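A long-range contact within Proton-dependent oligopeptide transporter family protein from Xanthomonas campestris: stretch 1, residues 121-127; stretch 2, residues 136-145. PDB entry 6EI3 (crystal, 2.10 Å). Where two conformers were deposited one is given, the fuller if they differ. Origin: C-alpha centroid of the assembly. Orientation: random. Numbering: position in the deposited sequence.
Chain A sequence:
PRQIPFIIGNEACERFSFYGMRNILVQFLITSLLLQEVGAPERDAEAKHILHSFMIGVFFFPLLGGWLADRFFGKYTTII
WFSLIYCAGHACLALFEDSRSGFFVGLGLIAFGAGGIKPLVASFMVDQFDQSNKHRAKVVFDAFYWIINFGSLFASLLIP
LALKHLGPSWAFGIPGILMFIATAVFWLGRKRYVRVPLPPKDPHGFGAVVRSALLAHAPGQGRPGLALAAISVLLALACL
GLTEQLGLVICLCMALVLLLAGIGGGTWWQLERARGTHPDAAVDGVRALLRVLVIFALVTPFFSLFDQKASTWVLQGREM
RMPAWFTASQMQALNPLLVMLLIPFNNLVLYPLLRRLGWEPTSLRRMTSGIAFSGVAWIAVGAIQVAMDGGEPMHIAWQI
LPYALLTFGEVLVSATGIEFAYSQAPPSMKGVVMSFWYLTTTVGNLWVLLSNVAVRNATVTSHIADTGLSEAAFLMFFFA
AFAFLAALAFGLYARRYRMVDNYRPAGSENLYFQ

Stretch 1 (121-127) VASFMVD
Stretch 2 136-145: RAKVVFDAFY

Residues 121-127 and the helical part of 136-145 pack as two helices running roughly antiparallel, their N-to-C directions 147° apart and their axes approaching to 10.2 Å. Val126 CA lies 5.8 Å from Ala137 CA, whereas Ala122 CA and Phe141 CA are 8.0 Å apart, so the backbones draw closest where Ala137 presents a small side chain. No hydrogen bond crosses the interface; within the helices, backbone hydrogen bonds such as Met125 N to Val121 O (3.1 Å) and Phe141 N to Ala137 O (2.9 Å) hold the fold, and the contact, burying 341 Å², is apolar.

Met125 is the knob, seated among Ala137, Val140, Phe141 and Phe144. Its CA-to-CB bond points toward the second helix, and chi1 t (-179°) carries the chain outward; chi2 m (-87°) sets Met125 SD 3.7 Å from Val140 CG1 and 4.1 Å from Ala137 CB, and chi3 m (-74°) turns Met125 CE over one face of the Phe141 ring, 3.7 Å from its centroid and 9° off the normal, a CH-pi contact. Phe141 leaves its helix sideways, but chi1 m (-85°) and chi2 -68° bring the ring nearer, with Phe141 CE2 3.6 Å from Val126 CG2 (chi1 t) and Phe141 CE1 3.8 Å from Ala122 CB. Phe144 (chi1 -82°, chi2 21°) places its CZ 4.3 Å from Met125 CG.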

# COMPACT_ATOMS: atom_id res chain seq x y z
N VAL A 121 -7.24 11.83 7.18
CA VAL A 121 -7.37 13.02 6.33
C VAL A 121 -8.72 13.04 5.58
O VAL A 121 -9.44 14.03 5.67
CB VAL A 121 -6.12 13.22 5.41
CG1 VAL A 121 -6.01 12.14 4.33
CG2 VAL A 121 -6.07 14.62 4.82
N ALA A 122 -9.07 11.93 4.88
CA ALA A 122 -10.30 11.84 4.10
C ALA A 122 -11.54 11.88 4.96
O ALA A 122 -12.47 12.59 4.62
CB ALA A 122 -10.29 10.60 3.22
N SER A 123 -11.54 11.14 6.07
CA SER A 123 -12.66 11.08 7.03
C SER A 123 -12.91 12.46 7.68
O SER A 123 -14.06 12.87 7.83
CB SER A 123 -12.36 10.04 8.11
OG SER A 123 -13.47 9.93 8.97
N PHE A 124 -11.82 13.18 8.06
CA PHE A 124 -11.93 14.53 8.65
C PHE A 124 -12.47 15.51 7.63
O PHE A 124 -13.18 16.45 7.99
CB PHE A 124 -10.56 15.00 9.18
CG PHE A 124 -10.57 16.30 9.95
CD1 PHE A 124 -11.20 16.38 11.20
CD2 PHE A 124 -9.86 17.40 9.50
CE1 PHE A 124 -11.17 17.57 11.93
CE2 PHE A 124 -9.86 18.60 10.22
CZ PHE A 124 -10.49 18.66 11.45
N MET A 125 -12.12 15.32 6.35
CA MET A 125 -12.63 16.19 5.28
C MET A 125 -14.17 16.03 5.17
O MET A 125 -14.87 17.03 5.05
CB MET A 125 -11.96 15.84 3.94
CG MET A 125 -12.43 16.72 2.78
SD MET A 125 -13.92 16.06 1.97
CE MET A 125 -13.19 14.65 1.04
N VAL A 126 -14.67 14.77 5.12
CA VAL A 126 -16.12 14.49 5.01
C VAL A 126 -16.89 15.14 6.20
O VAL A 126 -17.96 15.71 5.99
CB VAL A 126 -16.42 12.97 4.85
CG1 VAL A 126 -17.92 12.70 4.73
CG2 VAL A 126 -15.69 12.39 3.64
N ASP A 127 -16.30 15.11 7.42
CA ASP A 127 -16.86 15.72 8.65
C ASP A 127 -17.15 17.21 8.49
O ASP A 127 -17.98 17.73 9.21
CB ASP A 127 -15.85 15.59 9.83
CG ASP A 127 -15.67 14.20 10.41
OD1 ASP A 127 -16.44 13.28 10.02
OD2 ASP A 127 -14.75 14.01 11.24
N ARG A 136 -21.83 16.07 -1.25
CA ARG A 136 -21.00 17.16 -1.79
C ARG A 136 -19.49 16.92 -1.58
O ARG A 136 -18.67 17.53 -2.27
CB ARG A 136 -21.46 18.50 -1.19
CG ARG A 136 -21.14 19.71 -2.06
CD ARG A 136 -22.23 20.77 -1.97
NE ARG A 136 -23.41 20.42 -2.76
CZ ARG A 136 -23.56 20.69 -4.05
NH1 ARG A 136 -22.60 21.30 -4.73
NH2 ARG A 136 -24.68 20.33 -4.68
N ALA A 137 -19.12 15.99 -0.67
CA ALA A 137 -17.73 15.62 -0.43
C ALA A 137 -17.12 14.92 -1.65
O ALA A 137 -15.90 14.91 -1.78
CB ALA A 137 -17.61 14.75 0.81
N LYS A 138 -17.97 14.37 -2.56
CA LYS A 138 -17.59 13.69 -3.81
C LYS A 138 -16.69 14.58 -4.68
O LYS A 138 -15.72 14.10 -5.25
CB LYS A 138 -18.87 13.30 -4.61
CG LYS A 138 -18.65 12.54 -5.92
CD LYS A 138 -18.56 11.02 -5.72
CE LYS A 138 -18.19 10.27 -6.99
NZ LYS A 138 -16.76 10.44 -7.35
N VAL A 139 -17.03 15.88 -4.77
CA VAL A 139 -16.30 16.93 -5.51
C VAL A 139 -14.88 17.07 -4.93
O VAL A 139 -13.91 17.24 -5.68
CB VAL A 139 -17.10 18.26 -5.45
CG1 VAL A 139 -16.28 19.45 -5.95
CG2 VAL A 139 -18.43 18.15 -6.21
N VAL A 140 -14.75 17.03 -3.60
CA VAL A 140 -13.44 17.12 -2.93
C VAL A 140 -12.64 15.82 -3.15
O VAL A 140 -11.43 15.89 -3.38
CB VAL A 140 -13.52 17.57 -1.44
CG1 VAL A 140 -12.12 17.77 -0.84
CG2 VAL A 140 -14.35 18.86 -1.31
N PHE A 141 -13.33 14.65 -3.15
CA PHE A 141 -12.65 13.36 -3.41
C PHE A 141 -12.11 13.35 -4.86
O PHE A 141 -10.99 12.89 -5.08
CB PHE A 141 -13.58 12.17 -3.15
CG PHE A 141 -13.64 11.71 -1.72
CD1 PHE A 141 -12.53 11.13 -1.11
CD2 PHE A 141 -14.82 11.81 -0.99
CE1 PHE A 141 -12.59 10.67 0.21
CE2 PHE A 141 -14.88 11.35 0.33
CZ PHE A 141 -13.77 10.80 0.92
N ASP A 142 -12.88 13.94 -5.80
CA ASP A 142 -12.47 14.12 -7.20
C ASP A 142 -11.22 15.02 -7.28
O ASP A 142 -10.29 14.68 -8.00
CB ASP A 142 -13.62 14.69 -8.05
CG ASP A 142 -14.75 13.72 -8.34
OD1 ASP A 142 -14.59 12.51 -8.03
OD2 ASP A 142 -15.80 14.16 -8.86
N ALA A 143 -11.17 16.12 -6.51
CA ALA A 143 -9.99 17.01 -6.45
C ALA A 143 -8.77 16.25 -5.87
O ALA A 143 -7.68 16.38 -6.42
CB ALA A 143 -10.30 18.24 -5.61
N PHE A 144 -8.97 15.40 -4.81
CA PHE A 144 -7.91 14.58 -4.21
C PHE A 144 -7.28 13.67 -5.28
O PHE A 144 -6.05 13.57 -5.35
CB PHE A 144 -8.43 13.76 -3.01
CG PHE A 144 -8.53 14.46 -1.66
CD1 PHE A 144 -8.59 15.85 -1.57
CD2 PHE A 144 -8.55 13.73 -0.48
CE1 PHE A 144 -8.66 16.50 -0.33
CE2 PHE A 144 -8.63 14.38 0.76
CZ PHE A 144 -8.69 15.76 0.82
N TYR A 145 -8.11 13.08 -6.17
CA TYR A 145 -7.61 12.23 -7.26
C TYR A 145 -6.63 13.00 -8.15
O TYR A 145 -5.53 12.50 -8.42
CB TYR A 145 -8.78 11.68 -8.09
CG TYR A 145 -8.39 11.08 -9.42
CD1 TYR A 145 -7.90 9.78 -9.51
CD2 TYR A 145 -8.58 11.79 -10.61
CE1 TYR A 145 -7.54 9.22 -10.73
CE2 TYR A 145 -8.22 11.24 -11.84
CZ TYR A 145 -7.71 9.95 -11.89
OH TYR A 145 -7.38 9.39 -13.10